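Cysteine hydrolase (Staphylococcus aureus, PDB 6KUA) catalyses the hydrolysis of nicotinamide to nicotinate and ammonia, as a zinc-containing cysteine hydrolase of the isochorismatase family. Local coordinates at residues 32-36 and 83-89; 130-136 and 158-163; 152-156 and 180-184. One frame throughout, in Å; residues are numbered along the deposited sequence.

How the contacts relate
Taken together, the three contacts illustrate how bonding follows position in an alpha/beta fold. Contact 2 is the core of the set: it is almost wholly buried, and backbone bonds join neighbouring strands 126-132 and 151-160 at their C-terminal ends. Contact 3 uses an earlier part of strand 151-160, pairing it with the chain's C-terminal tail; it is partly buried, and a water substitutes where direct bonding fails. Contact 1 packs helix 32-44 on helix 84-93, combining an aliphatic seam with carboxylate-to-nitrogen bonds farther out. Side chains knit the set together: Ile35 of contact 1 packs on Val130, Phe34 on Gly158 and Pro155, and Val154 of contact 3 on Val159.

Contact 1. Residues 32-36 and 83-89; sequences EDFIV and YGKVGKL
Plain helix-helix packing in the isochorismatase domain sets helices 32-44 and 84-93 side by side and nearly parallel, joined by an apolar seam and carboxylate bonds. In residues 32-36 and 83-89 the short axes approach to 8.9 Å at 25°, with Val36 and Val86 closest in register (CA to CA 5.6 Å). Tyr83, still extended (phi/psi -84/132), places its ring CE2 3.8 Å from Glu32 OE1. Gly84 turns into the helix with positive phi (63/-137); its CA lies 3.3 Å from Glu32 OE1, and a CB here would collide with that oxygen. Lys85 is bonded twice. Its backbone N donates to Glu32 OE1 at 2.6 Å, reached by a t,t glutamate, while its extended side chain (m,t,t,t) brings NZ 3.0 Å from Asp33 OD1 in a salt bridge. Val86 (t) sets CG2 3.7 Å from both Ile35 CG2 and Val36 CG2; Tyr11 packs beside Glu32, Ile35 and Val86. One turn on, Leu89 CD2 lies 4.0 Å from Val36 CG1. Ile35, Val36, Val86 and Leu89 thus form the seam, deepest at Ile35 and Val86, while two carboxylates hold one residue, Lys85, by its first-turn backbone N and its exposed ammonium.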
loop_
_atom_site.group_PDB
_atom_site.type_symbol
_atom_site.label_atom_id
_atom_site.label_comp_id
_atom_site.label_asym_id
_atom_site.label_seq_id
_atom_site.Cartn_x
_atom_site.Cartn_y
_atom_site.Cartn_z
ATOM N N GLU A 32 -20.710 6.094 -24.257
ATOM C CA GLU A 32 -21.744 5.269 -23.637
ATOM C C GLU A 32 -21.963 3.962 -24.396
ATOM O O GLU A 32 -21.976 2.874 -23.805
ATOM C CB GLU A 32 -23.038 6.095 -23.551
ATOM C CG GLU A 32 -24.265 5.384 -22.995
ATOM C CD GLU A 32 -25.507 6.278 -23.009
ATOM O OE1 GLU A 32 -26.371 6.143 -22.110
ATOM O OE2 GLU A 32 -25.611 7.132 -23.919
ATOM N N ASP A 33 -22.119 4.044 -25.716
ATOM C CA ASP A 33 -22.392 2.838 -26.491
ATOM C C ASP A 33 -21.235 1.849 -26.405
ATOM O O ASP A 33 -21.455 0.634 -26.341
ATOM C CB ASP A 33 -22.674 3.200 -27.952
ATOM C CG ASP A 33 -24.127 3.585 -28.200
ATOM O OD1 ASP A 33 -24.899 3.753 -27.224
ATOM O OD2 ASP A 33 -24.491 3.728 -29.393
ATOM N N PHE A 34 -19.993 2.348 -26.403
ATOM C CA PHE A 34 -18.841 1.452 -26.347
ATOM C C PHE A 34 -18.722 0.777 -24.983
ATOM O O PHE A 34 -18.382 -0.407 -24.894
ATOM C CB PHE A 34 -17.566 2.223 -26.673
ATOM C CG PHE A 34 -16.339 1.362 -26.748
ATOM C CD1 PHE A 34 -15.556 1.141 -25.619
ATOM C CD2 PHE A 34 -15.967 0.778 -27.946
ATOM C CE1 PHE A 34 -14.418 0.353 -25.688
ATOM C CE2 PHE A 34 -14.832 -0.014 -28.027
ATOM C CZ PHE A 34 -14.056 -0.226 -26.895
ATOM N N ILE A 35 -18.990 1.515 -23.914
ATOM C CA ILE A 35 -18.913 0.934 -22.577
ATOM C C ILE A 35 -19.973 -0.153 -22.403
ATOM O O ILE A 35 -19.684 -1.242 -21.886
ATOM C CB ILE A 35 -19.034 2.046 -21.521
ATOM C CG1 ILE A 35 -17.810 2.971 -21.576
ATOM C CG2 ILE A 35 -19.164 1.465 -20.139
ATOM C CD1 ILE A 35 -17.817 4.027 -20.489
ATOM N N VAL A 36 -21.207 0.123 -22.847
ATOM C CA VAL A 36 -22.291 -0.855 -22.777
ATOM C C VAL A 36 -21.885 -2.138 -23.482
ATOM O O VAL A 36 -22.114 -3.247 -22.980
ATOM C CB VAL A 36 -23.586 -0.259 -23.378
ATOM C CG1 VAL A 36 -24.640 -1.326 -23.587
ATOM C CG2 VAL A 36 -24.123 0.864 -22.499
ATOM N N TYR A 83 -24.612 6.542 -15.375
ATOM C CA TYR A 83 -25.224 7.324 -16.434
ATOM C C TYR A 83 -25.897 6.435 -17.477
ATOM O O TYR A 83 -25.307 5.462 -17.949
ATOM C CB TYR A 83 -24.172 8.202 -17.109
ATOM C CG TYR A 83 -24.732 9.025 -18.235
ATOM C CD1 TYR A 83 -25.439 10.191 -17.970
ATOM C CD2 TYR A 83 -24.582 8.632 -19.550
ATOM C CE1 TYR A 83 -25.971 10.952 -18.983
ATOM C CE2 TYR A 83 -25.112 9.382 -20.580
ATOM C CZ TYR A 83 -25.810 10.547 -20.285
ATOM O OH TYR A 83 -26.346 11.322 -21.288
ATOM N N GLY A 84 -27.137 6.782 -17.826
ATOM C CA GLY A 84 -27.726 6.401 -19.105
ATOM C C GLY A 84 -27.886 4.909 -19.287
ATOM O O GLY A 84 -28.311 4.185 -18.381
ATOM N N LYS A 85 -27.545 4.438 -20.490
ATOM C CA LYS A 85 -27.642 3.012 -20.789
ATOM C C LYS A 85 -26.719 2.172 -19.913
ATOM O O LYS A 85 -27.022 1.004 -19.641
ATOM C CB LYS A 85 -27.337 2.756 -22.259
ATOM C CG LYS A 85 -28.305 3.431 -23.214
ATOM C CD LYS A 85 -27.860 3.236 -24.657
ATOM C CE LYS A 85 -28.507 4.266 -25.571
ATOM N NZ LYS A 85 -27.877 4.256 -26.923
ATOM N N VAL A 86 -25.590 2.728 -19.469
ATOM C CA VAL A 86 -24.723 1.976 -18.567
ATOM C C VAL A 86 -25.431 1.743 -17.239
ATOM O O VAL A 86 -25.450 0.627 -16.711
ATOM C CB VAL A 86 -23.375 2.698 -18.379
ATOM C CG1 VAL A 86 -22.587 2.066 -17.241
ATOM C CG2 VAL A 86 -22.580 2.681 -19.679
ATOM N N GLY A 87 -26.046 2.791 -16.695
ATOM C CA GLY A 87 -26.812 2.638 -15.466
ATOM C C GLY A 87 -27.999 1.705 -15.618
ATOM O O GLY A 87 -28.324 0.948 -14.698
ATOM N N LYS A 88 -28.657 1.742 -16.783
ATOM C CA LYS A 88 -29.756 0.819 -17.055
ATOM C C LYS A 88 -29.272 -0.623 -17.048
ATOM O O LYS A 88 -29.864 -1.488 -16.388
ATOM C CB LYS A 88 -30.402 1.144 -18.406
ATOM C CG LYS A 88 -31.162 2.453 -18.462
ATOM C CD LYS A 88 -32.254 2.412 -19.534
ATOM C CE LYS A 88 -31.670 2.216 -20.937
ATOM N NZ LYS A 88 -32.007 3.339 -21.877
ATOM N N LEU A 89 -28.203 -0.904 -17.805
ATOM C CA LEU A 89 -27.653 -2.254 -17.844
ATOM C C LEU A 89 -27.262 -2.719 -16.448
ATOM O O LEU A 89 -27.517 -3.872 -16.077
ATOM C CB LEU A 89 -26.456 -2.300 -18.797
ATOM C CG LEU A 89 -25.728 -3.622 -19.032
ATOM C CD1 LEU A 89 -26.718 -4.750 -19.295
ATOM C CD2 LEU A 89 -24.755 -3.482 -20.195
#

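Contact 2. Residues 130-136 and 158-163; sequences VGVCTDI and GVASFN
Two parallel strands pair at their C-terminal ends in residues 130-136 and 158-163, in register Val130-Gly158 (CA to CA 4.8 Å), Gly131-Val159 (4.8 Å), Val132-Ala160 (5.3 Å) and Cys133-Ser161 (4.5 Å). Backbone bonds come first: Gly131 N, at glycine-only angles (phi/psi 128/-153), donates to Gly158 O (2.8 Å), Ala160 N to Gly131 O (3.2 Å) and, past a cis peptide between Val132 and Cys133, Thr134 N to Ala160 O (3.0 Å). Cys133 to Ile136 forms a type I turn. Among polar side chains, Ser161 OG (t) donates to OD1 of Asp135 (p) at 2.8 Å and accepts from Asn163 N (3.2 Å), an ST turn; Asp135 OD2 bonds Trp169 of the second subunit, and Thr134 OG1 bonds His167. Apolar contacts link Val132 CG1 to Ala160 CB (4.2 Å) and Ile136 CD1 to Phe162 CE2 (4.1 Å); Cys133 SG lies 4.8 Å from the Phe162 ring centroid. The cis peptide, in the loop entering helix 137-147 of this beta-alpha-beta unit, is consistent with the active-site loop of isochorismatase-family hydrolases.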
loop_
_atom_site.group_PDB
_atom_site.type_symbol
_atom_site.label_atom_id
_atom_site.label_comp_id
_atom_site.label_asym_id
_atom_site.label_seq_id
_atom_site.Cartn_x
_atom_site.Cartn_y
_atom_site.Cartn_z
ATOM N N VAL A 130 -12.157 1.634 -18.733
ATOM C CA VAL A 130 -12.985 2.552 -19.493
ATOM C C VAL A 130 -13.569 3.566 -18.523
ATOM O O VAL A 130 -13.618 3.345 -17.308
ATOM C CB VAL A 130 -14.101 1.818 -20.263
ATOM C CG1 VAL A 130 -13.497 0.710 -21.139
ATOM C CG2 VAL A 130 -15.148 1.243 -19.292
ATOM N N GLY A 131 -14.022 4.690 -19.069
ATOM C CA GLY A 131 -14.646 5.688 -18.217
ATOM C C GLY A 131 -14.052 7.063 -18.389
ATOM O O GLY A 131 -13.537 7.387 -19.467
ATOM N N VAL A 132 -14.132 7.892 -17.346
ATOM C CA VAL A 132 -13.718 9.290 -17.410
ATOM C C VAL A 132 -13.024 9.653 -16.104
ATOM O O VAL A 132 -13.198 8.982 -15.089
ATOM C CB VAL A 132 -14.913 10.242 -17.647
ATOM C CG1 VAL A 132 -15.625 9.924 -18.967
ATOM C CG2 VAL A 132 -15.868 10.215 -16.446
ATOM N N CYS A 133 -12.183 10.697 -16.130
ATOM C CA CYS A 133 -11.583 11.286 -17.322
ATOM C C CYS A 133 -10.278 10.588 -17.636
ATOM O O CYS A 133 -9.617 10.085 -16.725
ATOM C CB CYS A 133 -11.302 12.780 -17.141
ATOM S SG CYS A 133 -12.721 13.767 -16.806
ATOM N N THR A 134 -9.921 10.576 -18.924
ATOM C CA THR A 134 -8.728 9.875 -19.390
ATOM C C THR A 134 -7.496 10.260 -18.583
ATOM O O THR A 134 -6.705 9.400 -18.194
ATOM C CB THR A 134 -8.494 10.186 -20.868
ATOM O OG1 THR A 134 -9.759 10.308 -21.520
ATOM C CG2 THR A 134 -7.677 9.097 -21.535
ATOM N N ASP A 135 -7.304 11.554 -18.347
ATOM C CA ASP A 135 -6.074 12.038 -17.739
ATOM C C ASP A 135 -6.229 12.338 -16.250
ATOM O O ASP A 135 -5.351 12.989 -15.670
ATOM C CB ASP A 135 -5.564 13.283 -18.490
ATOM C CG ASP A 135 -6.582 14.429 -18.479
ATOM O OD1 ASP A 135 -7.797 14.156 -18.598
ATOM O OD2 ASP A 135 -6.181 15.601 -18.339
ATOM N N ILE A 136 -7.313 11.880 -15.610
ATOM C CA ILE A 136 -7.424 11.989 -14.152
ATOM C C ILE A 136 -7.691 10.605 -13.552
ATOM O O ILE A 136 -6.750 9.860 -13.266
ATOM C CB ILE A 136 -8.497 13.022 -13.740
ATOM C CG1 ILE A 136 -8.318 14.299 -14.574
ATOM C CG2 ILE A 136 -8.392 13.359 -12.247
ATOM C CD1 ILE A 136 -9.255 15.417 -14.252
ATOM N N GLY A 158 -13.175 3.996 -25.364
ATOM C CA GLY A 158 -13.838 3.706 -24.112
ATOM C C GLY A 158 -13.559 4.699 -23.005
ATOM O O GLY A 158 -14.048 4.522 -21.882
ATOM N N VAL A 159 -12.802 5.758 -23.303
ATOM C CA VAL A 159 -12.450 6.776 -22.322
ATOM C C VAL A 159 -12.638 8.159 -22.943
ATOM O O VAL A 159 -12.616 8.319 -24.164
ATOM C CB VAL A 159 -10.999 6.597 -21.811
ATOM C CG1 VAL A 159 -10.883 5.334 -20.941
ATOM C CG2 VAL A 159 -10.024 6.522 -22.993
ATOM N N ALA A 160 -12.823 9.169 -22.084
ATOM C CA ALA A 160 -12.992 10.544 -22.547
ATOM C C ALA A 160 -12.534 11.535 -21.487
ATOM O O ALA A 160 -12.551 11.247 -20.290
ATOM C CB ALA A 160 -14.447 10.841 -22.912
ATOM N N SER A 161 -12.169 12.736 -21.942
ATOM C CA SER A 161 -11.866 13.838 -21.036
ATOM C C SER A 161 -12.446 15.141 -21.577
ATOM O O SER A 161 -12.696 15.286 -22.775
ATOM C CB SER A 161 -10.352 14.001 -20.831
ATOM O OG SER A 161 -10.093 15.015 -19.876
ATOM N N PHE A 162 -12.642 16.109 -20.674
ATOM C CA PHE A 162 -12.982 17.460 -21.111
ATOM C C PHE A 162 -11.798 18.162 -21.758
ATOM O O PHE A 162 -11.987 19.162 -22.459
ATOM C CB PHE A 162 -13.500 18.296 -19.933
ATOM C CG PHE A 162 -12.552 18.356 -18.751
ATOM C CD1 PHE A 162 -11.523 19.299 -18.708
ATOM C CD2 PHE A 162 -12.703 17.483 -17.677
ATOM C CE1 PHE A 162 -10.653 19.359 -17.625
ATOM C CE2 PHE A 162 -11.839 17.539 -16.587
ATOM C CZ PHE A 162 -10.811 18.479 -16.563
ATOM N N ASN A 163 -10.591 17.653 -21.544
ATOM C CA ASN A 163 -9.352 18.269 -21.997
ATOM C C ASN A 163 -8.798 17.429 -23.143
ATOM O O ASN A 163 -8.287 16.327 -22.917
ATOM C CB ASN A 163 -8.371 18.360 -20.828
ATOM C CG ASN A 163 -7.035 18.947 -21.217
ATOM O OD1 ASN A 163 -6.808 19.314 -22.373
ATOM N ND2 ASN A 163 -6.134 19.045 -20.239
#

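Contact 3. Residues 152-156 and 180-184; sequences ISVPA and AEVEQ
How a chain terminus can extend a sheet without becoming a regular strand is well seen where residues 180-184 run alongside residues 152-156. Residues 152-155 and the tail are extended, while Ala156 leaves that conformation (phi/psi -62/-25); the directions are 21° apart, with CA atoms in register for Ile152-Ala180 (4.8 Å), Ser153-Glu181 (4.7 Å), Pro155-Glu183 (5.0 Å) and Ala156-Gln184 (5.5 Å). Three direct backbone bonds tie them: Glu181 N donates to Ile152 O (3.0 Å), Val154 N to Glu181 O (3.0 Å) and Ala156 N to Glu183 O (3.1 Å). One rung fails, since Glu183 N stands 4.3 Å from Val154 O. A water satisfies that amide instead: it accepts from Glu183 N (3.1 Å), donates to Glu181 O (3.0 Å) as that carbonyl's second donor, and lies 2.8 Å from Ser153 OG, in the t rotamer. Val154 O meets a CA-H...O contact from Val182 CA at 3.5 Å. The N of Pro155 faces away from the tail, so its lack of a hydrogen costs this pairing nothing. Apolar support is slight, chiefly Ile152 CG2 on Ala180 CB (3.7 Å). Ser153 also bonds through its backbone to Val127 and Ile129 of strand 126-132, so the tail borders the sheet beyond strand 151-160; Val154 and Val182 pack on Phe174 of helix 164-176, Ala156 and Val182 on Leu171 there, and Ile152 on helix 137-147.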
loop_
_atom_site.group_PDB
_atom_site.type_symbol
_atom_site.label_atom_id
_atom_site.label_comp_id
_atom_site.label_asym_id
_atom_site.label_seq_id
_atom_site.Cartn_x
_atom_site.Cartn_y
_atom_site.Cartn_z
ATOM N N ILE A 152 -2.582 -4.172 -18.970
ATOM C CA ILE A 152 -3.505 -3.045 -19.023
ATOM C C ILE A 152 -3.986 -2.827 -20.448
ATOM O O ILE A 152 -3.183 -2.790 -21.385
ATOM C CB ILE A 152 -2.850 -1.752 -18.511
ATOM C CG1 ILE A 152 -2.431 -1.896 -17.044
ATOM C CG2 ILE A 152 -3.801 -0.588 -18.704
ATOM C CD1 ILE A 152 -1.584 -0.737 -16.560
ATOM N N SER A 153 -5.290 -2.599 -20.601
ATOM C CA SER A 153 -5.862 -2.185 -21.871
ATOM C C SER A 153 -6.727 -0.958 -21.646
ATOM O O SER A 153 -7.615 -0.964 -20.783
ATOM C CB SER A 153 -6.675 -3.327 -22.506
ATOM O OG SER A 153 -7.096 -2.971 -23.809
ATOM N N VAL A 154 -6.454 0.106 -22.392
ATOM C CA VAL A 154 -7.324 1.279 -22.343
ATOM C C VAL A 154 -7.753 1.632 -23.760
ATOM O O VAL A 154 -7.023 2.341 -24.475
ATOM C CB VAL A 154 -6.648 2.482 -21.663
ATOM C CG1 VAL A 154 -7.659 3.610 -21.515
ATOM C CG2 VAL A 154 -6.087 2.087 -20.302
ATOM N N PRO A 155 -8.916 1.159 -24.208
ATOM C CA PRO A 155 -9.357 1.447 -25.579
ATOM C C PRO A 155 -9.716 2.915 -25.711
ATOM O O PRO A 155 -10.461 3.456 -24.896
ATOM C CB PRO A 155 -10.585 0.545 -25.758
ATOM C CG PRO A 155 -11.091 0.329 -24.378
ATOM C CD PRO A 155 -9.852 0.273 -23.498
ATOM N N ALA A 156 -9.171 3.563 -26.740
ATOM C CA ALA A 156 -9.400 4.994 -26.895
ATOM C C ALA A 156 -10.875 5.317 -27.101
ATOM O O ALA A 156 -11.303 6.434 -26.797
ATOM C CB ALA A 156 -8.570 5.530 -28.060
ATOM N N ALA A 180 0.717 -0.407 -22.126
ATOM C CA ALA A 180 -0.685 -0.778 -22.230
ATOM C C ALA A 180 -1.083 -0.904 -23.690
ATOM O O ALA A 180 -0.609 -0.148 -24.545
ATOM C CB ALA A 180 -1.594 0.249 -21.540
ATOM N N GLU A 181 -1.949 -1.865 -23.973
ATOM C CA GLU A 181 -2.610 -1.920 -25.270
ATOM C C GLU A 181 -3.640 -0.789 -25.362
ATOM O O GLU A 181 -4.575 -0.710 -24.555
ATOM C CB GLU A 181 -3.265 -3.288 -25.464
ATOM C CG GLU A 181 -4.163 -3.382 -26.687
ATOM C CD GLU A 181 -5.040 -4.629 -26.676
ATOM O OE1 GLU A 181 -5.879 -4.776 -27.592
ATOM O OE2 GLU A 181 -4.891 -5.460 -25.751
ATOM N N VAL A 182 -3.454 0.110 -26.318
ATOM C CA VAL A 182 -4.365 1.231 -26.530
ATOM C C VAL A 182 -4.826 1.136 -27.982
ATOM O O VAL A 182 -4.121 1.578 -28.899
ATOM C CB VAL A 182 -3.707 2.585 -26.220
ATOM C CG1 VAL A 182 -4.677 3.741 -26.478
ATOM C CG2 VAL A 182 -3.236 2.628 -24.763
ATOM N N GLU A 183 -5.996 0.540 -28.207
ATOM C CA GLU A 183 -6.501 0.327 -29.560
ATOM C C GLU A 183 -7.316 1.535 -30.016
ATOM O O GLU A 183 -8.182 2.019 -29.283
ATOM C CB GLU A 183 -7.351 -0.944 -29.617
ATOM C CG GLU A 183 -7.064 -1.827 -30.818
ATOM C CD GLU A 183 -8.266 -2.657 -31.236
ATOM O OE1 GLU A 183 -9.205 -2.790 -30.414
ATOM O OE2 GLU A 183 -8.272 -3.170 -32.382
ATOM N N GLN A 184 -7.036 2.020 -31.228
ATOM C CA GLN A 184 -7.740 3.189 -31.771
ATOM C C GLN A 184 -9.051 2.796 -32.457
ATOM O O GLN A 184 -9.128 1.776 -33.149
ATOM C CB GLN A 184 -6.846 3.947 -32.759
ATOM C CG GLN A 184 -5.684 4.702 -32.116
ATOM C CD GLN A 184 -6.141 5.857 -31.224
ATOM O OE1 GLN A 184 -7.129 6.541 -31.519
ATOM N NE2 GLN A 184 -5.416 6.079 -30.125
HETATM O O HOH W 1 -7.095 -1.322 -26.040
#